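Local coordinates for protein telomerase reverse transcriptase (Candida albicans SC5314, PDB 6ZDQ) that probably extends chromosome ends as a reverse transcriptase, copying a template within the telomerase RNA into telomeric DNA repeats, at residues A[332-337]-A[531-536]; A[468-473]-A[522-527]. All coordinates share one frame; numbering follows the deposited sequence.

Interaction 1. Residues A[332-337]-A[531-536]; sequences FILKFD and TVVVNQ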
loop_
_atom_site.group_PDB
_atom_site.type_symbol
_atom_site.label_atom_id
_atom_site.label_comp_id
_atom_site.label_asym_id
_atom_site.label_seq_id
_atom_site.Cartn_x
_atom_site.Cartn_y
_atom_site.Cartn_z
ATOM N N PHE A 332 -3.557 -14.119 31.809
ATOM C CA PHE A 332 -2.259 -14.587 31.332
ATOM C C PHE A 332 -2.205 -14.383 29.821
ATOM O O PHE A 332 -2.883 -15.091 29.068
ATOM C CB PHE A 332 -2.041 -16.054 31.696
ATOM C CG PHE A 332 -2.068 -16.327 33.174
ATOM C CD1 PHE A 332 -0.954 -16.079 33.961
ATOM C CD2 PHE A 332 -3.203 -16.846 33.776
ATOM C CE1 PHE A 332 -0.976 -16.334 35.322
ATOM C CE2 PHE A 332 -3.230 -17.104 35.135
ATOM C CZ PHE A 332 -2.115 -16.847 35.909
ATOM N N ILE A 333 -1.399 -13.423 29.377
ATOM C CA ILE A 333 -1.326 -13.056 27.967
ATOM C C ILE A 333 -0.086 -13.684 27.346
ATOM O O ILE A 333 0.943 -13.869 28.006
ATOM C CB ILE A 333 -1.336 -11.523 27.784
ATOM C CG1 ILE A 333 -2.540 -10.906 28.499
ATOM C CG2 ILE A 333 -1.403 -11.154 26.315
ATOM C CD1 ILE A 333 -2.222 -10.311 29.849
ATOM N N LEU A 334 -0.183 -14.014 26.054
ATOM C CA LEU A 334 0.915 -14.655 25.330
ATOM C C LEU A 334 0.923 -14.112 23.902
ATOM O O LEU A 334 0.065 -14.478 23.092
ATOM C CB LEU A 334 0.774 -16.171 25.353
ATOM C CG LEU A 334 1.599 -16.888 26.424
ATOM C CD1 LEU A 334 1.424 -18.383 26.309
ATOM C CD2 LEU A 334 3.068 -16.533 26.303
ATOM N N LYS A 335 1.884 -13.237 23.607
ATOM C CA LYS A 335 2.037 -12.640 22.284
ATOM C C LYS A 335 3.306 -13.197 21.646
ATOM O O LYS A 335 4.412 -12.956 22.140
ATOM C CB LYS A 335 2.089 -11.115 22.372
ATOM C CG LYS A 335 2.085 -10.405 21.025
ATOM C CD LYS A 335 3.487 -10.037 20.568
ATOM C CE LYS A 335 3.453 -9.333 19.223
ATOM N NZ LYS A 335 4.811 -8.937 18.761
ATOM N N PHE A 336 3.143 -13.941 20.553
ATOM C CA PHE A 336 4.274 -14.479 19.811
ATOM C C PHE A 336 3.975 -14.420 18.319
ATOM O O PHE A 336 2.827 -14.256 17.900
ATOM C CB PHE A 336 4.615 -15.915 20.241
ATOM C CG PHE A 336 3.505 -16.904 20.021
ATOM C CD1 PHE A 336 2.454 -16.999 20.918
ATOM C CD2 PHE A 336 3.528 -17.759 18.931
ATOM C CE1 PHE A 336 1.439 -17.916 20.724
ATOM C CE2 PHE A 336 2.516 -18.680 18.731
ATOM C CZ PHE A 336 1.471 -18.760 19.632
ATOM N N ASP A 337 5.030 -14.551 17.517
ATOM C CA ASP A 337 4.919 -14.461 16.070
ATOM C C ASP A 337 5.895 -15.431 15.420
ATOM O O ASP A 337 6.832 -15.924 16.054
ATOM C CB ASP A 337 5.181 -13.034 15.566
ATOM C CG ASP A 337 6.598 -12.571 15.838
ATOM O OD1 ASP A 337 7.047 -12.657 17.001
ATOM O OD2 ASP A 337 7.268 -12.126 14.882
ATOM N N THR A 531 8.973 -12.867 21.578
ATOM C CA THR A 531 7.805 -13.391 22.278
ATOM C C THR A 531 7.574 -12.585 23.552
ATOM O O THR A 531 8.395 -12.615 24.474
ATOM C CB THR A 531 7.993 -14.872 22.597
ATOM O OG1 THR A 531 8.104 -15.615 21.378
ATOM C CG2 THR A 531 6.813 -15.399 23.402
ATOM N N VAL A 532 6.452 -11.869 23.608
ATOM C CA VAL A 532 6.077 -11.076 24.773
ATOM C C VAL A 532 5.263 -11.948 25.719
ATOM O O VAL A 532 4.393 -12.713 25.287
ATOM C CB VAL A 532 5.291 -9.822 24.347
ATOM C CG1 VAL A 532 4.996 -8.936 25.549
ATOM C CG2 VAL A 532 6.057 -9.051 23.282
ATOM N N VAL A 533 5.538 -11.831 27.017
ATOM C CA VAL A 533 4.907 -12.656 28.040
ATOM C C VAL A 533 4.430 -11.760 29.175
ATOM O O VAL A 533 5.201 -10.944 29.692
ATOM C CB VAL A 533 5.871 -13.734 28.575
ATOM C CG1 VAL A 533 5.340 -14.332 29.869
ATOM C CG2 VAL A 533 6.086 -14.821 27.533
ATOM N N VAL A 534 3.164 -11.915 29.559
ATOM C CA VAL A 534 2.605 -11.263 30.741
ATOM C C VAL A 534 1.884 -12.323 31.562
ATOM O O VAL A 534 0.927 -12.942 31.080
ATOM C CB VAL A 534 1.648 -10.115 30.379
ATOM C CG1 VAL A 534 0.879 -9.662 31.610
ATOM C CG2 VAL A 534 2.425 -8.954 29.790
ATOM N N ASN A 535 2.336 -12.526 32.796
ATOM C CA ASN A 535 1.784 -13.547 33.677
ATOM C C ASN A 535 1.731 -12.983 35.090
ATOM O O ASN A 535 1.857 -11.774 35.304
ATOM C CB ASN A 535 2.605 -14.840 33.602
ATOM C CG ASN A 535 4.019 -14.663 34.115
ATOM O OD1 ASN A 535 4.300 -14.902 35.290
ATOM N ND2 ASN A 535 4.919 -14.242 33.234
ATOM N N GLN A 536 1.526 -13.878 36.061
ATOM C CA GLN A 536 1.409 -13.463 37.454
ATOM C C GLN A 536 2.656 -12.732 37.945
ATOM O O GLN A 536 2.550 -11.808 38.761
ATOM C CB GLN A 536 1.110 -14.679 38.331
ATOM C CG GLN A 536 1.926 -15.915 37.982
ATOM C CD GLN A 536 1.391 -17.172 38.643
ATOM O OE1 GLN A 536 0.463 -17.114 39.449
ATOM N NE2 GLN A 536 1.973 -18.316 38.300
#

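Interaction 2. Residues A[468-473]-A[522-527]; sequences ILYSAM and YGAFVN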
loop_
_atom_site.group_PDB
_atom_site.type_symbol
_atom_site.label_atom_id
_atom_site.label_comp_id
_atom_site.label_asym_id
_atom_site.label_seq_id
_atom_site.Cartn_x
_atom_site.Cartn_y
_atom_site.Cartn_z
ATOM N N ILE A 468 -4.832 -20.653 4.636
ATOM C CA ILE A 468 -5.383 -22.001 4.772
ATOM C C ILE A 468 -4.456 -22.879 5.604
ATOM O O ILE A 468 -4.910 -23.659 6.451
ATOM C CB ILE A 468 -5.648 -22.613 3.383
ATOM C CG1 ILE A 468 -6.693 -21.789 2.631
ATOM C CG2 ILE A 468 -6.111 -24.055 3.514
ATOM C CD1 ILE A 468 -6.972 -22.285 1.232
ATOM N N LEU A 469 -3.146 -22.771 5.375
ATOM C CA LEU A 469 -2.195 -23.620 6.085
ATOM C C LEU A 469 -2.161 -23.294 7.574
ATOM O O LEU A 469 -2.263 -24.191 8.419
ATOM C CB LEU A 469 -0.802 -23.475 5.472
ATOM C CG LEU A 469 0.298 -24.334 6.098
ATOM C CD1 LEU A 469 -0.064 -25.806 5.998
ATOM C CD2 LEU A 469 1.637 -24.062 5.432
ATOM N N TYR A 470 -2.018 -22.012 7.917
ATOM C CA TYR A 470 -1.922 -21.644 9.326
ATOM C C TYR A 470 -3.249 -21.828 10.048
ATOM O O TYR A 470 -3.261 -22.178 11.235
ATOM C CB TYR A 470 -1.432 -20.204 9.469
ATOM C CG TYR A 470 0.075 -20.074 9.490
ATOM C CD1 TYR A 470 0.891 -21.174 9.257
ATOM C CD2 TYR A 470 0.682 -18.855 9.764
ATOM C CE1 TYR A 470 2.269 -21.061 9.281
ATOM C CE2 TYR A 470 2.060 -18.734 9.792
ATOM C CZ TYR A 470 2.848 -19.839 9.550
ATOM O OH TYR A 470 4.219 -19.721 9.577
ATOM N N SER A 471 -4.372 -21.608 9.362
ATOM C CA SER A 471 -5.663 -21.853 9.995
ATOM C C SER A 471 -5.901 -23.343 10.200
ATOM O O SER A 471 -6.616 -23.733 11.130
ATOM C CB SER A 471 -6.790 -21.240 9.167
ATOM O OG SER A 471 -7.949 -21.049 9.959
ATOM N N ALA A 472 -5.320 -24.186 9.344
ATOM C CA ALA A 472 -5.349 -25.623 9.590
ATOM C C ALA A 472 -4.406 -26.006 10.723
ATOM O O ALA A 472 -4.702 -26.920 11.501
ATOM C CB ALA A 472 -4.991 -26.382 8.312
ATOM N N MET A 473 -3.266 -25.317 10.829
ATOM C CA MET A 473 -2.294 -25.633 11.872
ATOM C C MET A 473 -2.860 -25.361 13.258
ATOM O O MET A 473 -2.725 -26.185 14.171
ATOM C CB MET A 473 -1.012 -24.829 11.656
ATOM C CG MET A 473 -0.010 -24.969 12.791
ATOM S SD MET A 473 1.386 -23.841 12.649
ATOM C CE MET A 473 0.557 -22.260 12.802
ATOM N N TYR A 522 4.871 -27.865 10.089
ATOM C CA TYR A 522 4.511 -26.820 9.148
ATOM C C TYR A 522 5.667 -25.831 9.021
ATOM O O TYR A 522 6.663 -25.902 9.744
ATOM C CB TYR A 522 3.241 -26.097 9.599
ATOM C CG TYR A 522 2.133 -27.013 10.069
ATOM C CD1 TYR A 522 2.069 -27.435 11.393
ATOM C CD2 TYR A 522 1.145 -27.448 9.195
ATOM C CE1 TYR A 522 1.059 -28.269 11.828
ATOM C CE2 TYR A 522 0.129 -28.283 9.623
ATOM C CZ TYR A 522 0.091 -28.690 10.941
ATOM O OH TYR A 522 -0.917 -29.521 11.373
ATOM N N GLY A 523 5.528 -24.896 8.087
ATOM C CA GLY A 523 6.527 -23.856 7.942
ATOM C C GLY A 523 6.407 -22.772 8.991
ATOM O O GLY A 523 6.349 -21.582 8.663
ATOM N N ALA A 524 6.378 -23.171 10.261
ATOM C CA ALA A 524 6.154 -22.262 11.375
ATOM C C ALA A 524 7.308 -22.390 12.357
ATOM O O ALA A 524 7.505 -23.453 12.956
ATOM C CB ALA A 524 4.822 -22.560 12.070
ATOM N N PHE A 525 8.071 -21.314 12.511
ATOM C CA PHE A 525 9.160 -21.244 13.475
ATOM C C PHE A 525 8.921 -20.035 14.363
ATOM O O PHE A 525 8.890 -18.900 13.875
ATOM C CB PHE A 525 10.515 -21.161 12.769
ATOM C CG PHE A 525 10.824 -22.363 11.919
ATOM C CD1 PHE A 525 10.381 -22.435 10.608
ATOM C CD2 PHE A 525 11.549 -23.424 12.435
ATOM C CE1 PHE A 525 10.660 -23.540 9.826
ATOM C CE2 PHE A 525 11.830 -24.531 11.659
ATOM C CZ PHE A 525 11.385 -24.590 10.353
ATOM N N VAL A 526 8.733 -20.281 15.659
ATOM C CA VAL A 526 8.404 -19.208 16.588
ATOM C C VAL A 526 9.586 -18.259 16.723
ATOM O O VAL A 526 10.742 -18.687 16.847
ATOM C CB VAL A 526 8.001 -19.791 17.954
ATOM C CG1 VAL A 526 7.508 -18.689 18.880
ATOM C CG2 VAL A 526 6.942 -20.869 17.782
ATOM N N ASN A 527 9.299 -16.960 16.703
ATOM C CA ASN A 527 10.317 -15.935 16.922
ATOM C C ASN A 527 10.604 -15.902 18.417
ATOM O O ASN A 527 9.927 -15.222 19.190
ATOM C CB ASN A 527 9.847 -14.584 16.397
ATOM C CG ASN A 527 10.988 -13.728 15.884
ATOM O OD1 ASN A 527 12.105 -13.789 16.395
ATOM N ND2 ASN A 527 10.711 -12.923 14.863
#

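Interaction 1. Residues A[332-337]-A[531-536]
The Phe-332 ring lies edge-on to the neighbouring strand end, its CD1 3.7 Å from Asn-535 CA with Asn-535 CB and Gln-536 CG in plane at the same rim. The Asn-535 amide is almost coplanar with the ring (8°), and its OD1 is hydrogen-bonded to Thr-537 OG1. The ring of Tyr-507 also meets Phe-332, obliquely. At the other end of strand 332-337, the Phe-336 ring stacks on Phe-497, turned from Thr-531, so that it is CB that meets the OG1 and CG2 branches of Thr-531; that hydroxyl is bonded to Asn-527 O.

Between these rings the strands run antiparallel, their axes 5.1 Å apart at closest approach. Ile-333 N donates to Val-534 O at 2.9 Å, in the carbonyl plane, whereas the return bond from Val-534 N is weak. Lys-335 N to Val-532 O (3.1 Å) and Val-532 N to Lys-335 O (2.7 Å) close the second hydrogen-bonded pair. This is the ferredoxin-like palm of reverse transcriptases: strand 332-337, matching motif A, is flanked by 496-501 and by the edge strand 532-534.

Leu-334 and Val-533 form the non-hydrogen-bonded pair, side by side with CD2 of Leu-334 3.7 Å from CG2 of Val-533, on the face covered by helix 504-514. The beta-branched Ile-333 and Val-534, well suited to extended backbone, lie on the opposite face with Val-532 and Lys-335; there Ile-333 CD1 reaches Val-534 CG1 at 3.6 Å and both residues meet Ile-543. Lys-335, bent at chi2 (-97°), lays its CD across Val-532 CG2, its aliphatic chain serving as hydrophobic cover while NZ makes a long, weak ion pair with Asp-496.

Interaction 2. Residues A[468-473]-A[522-527]
Met-473 fills the tight centre of this buried contact, lodged between two tyrosines. With CG anti to the backbone N (chi1 173°), its flexible, unbranched chain crosses one face of the Tyr-522 ring: CG lies 3.9 Å from the ring centroid as a CH-pi contact, and SD follows obliquely as a Met-aromatic one. The bend at chi3 (64°) then carries CE over a face of the Tyr-470 ring, while SD lies 3.7 Å from Ala-524 CB, a methyl small enough for such close company. Leu-469 CD1 touches the Tyr-522 rim at CD2, 3.8 Å away.

The polar link is Tyr-470 OH, which donates to Gly-523 O at 3.0 Å from above the carbonyl plane rather than along a lone pair. Gly-523 centres an inverse gamma turn, whose carbonyl faces the tyrosine hydroxyl. Beyond Ala-524 the packing loosens: Phe-525 turns away, and 525-527, partly exposed, make no contact with 468-473.

Helix 347-356 packs against both Leu-469 and Tyr-522, Tyr-470 rests on Arg-492 of strand 489-492, and the loop, which follows helix 504-514 in the chain, spans from the side of helix 460-477 to the end of strand 332-337.

In the fold
Both segments of interaction 2 fall, in sequence, between the two strands that interaction 1 pairs, and the centres of the two contacts lie 19 Å apart within one reverse transcriptase palm. The segment 522-527 joins them: its first half is held by helix 460-477, and its last residue reaches the end of strand 332-337, where Asn-527 N probably bonds to Asp-337 O (2.8 Å). Val-526 CG1 also packs on Phe-336 CD2 at 4.1 Å. The chain then enters edge strand 532-534. In reverse transcriptases, motif A and the adjoining hairpin, here matched by 332-337 and 489-501, carry the metal site. The bound RNA is distant, its nearest atoms about 39 and 33 Å from interactions 1 and 2.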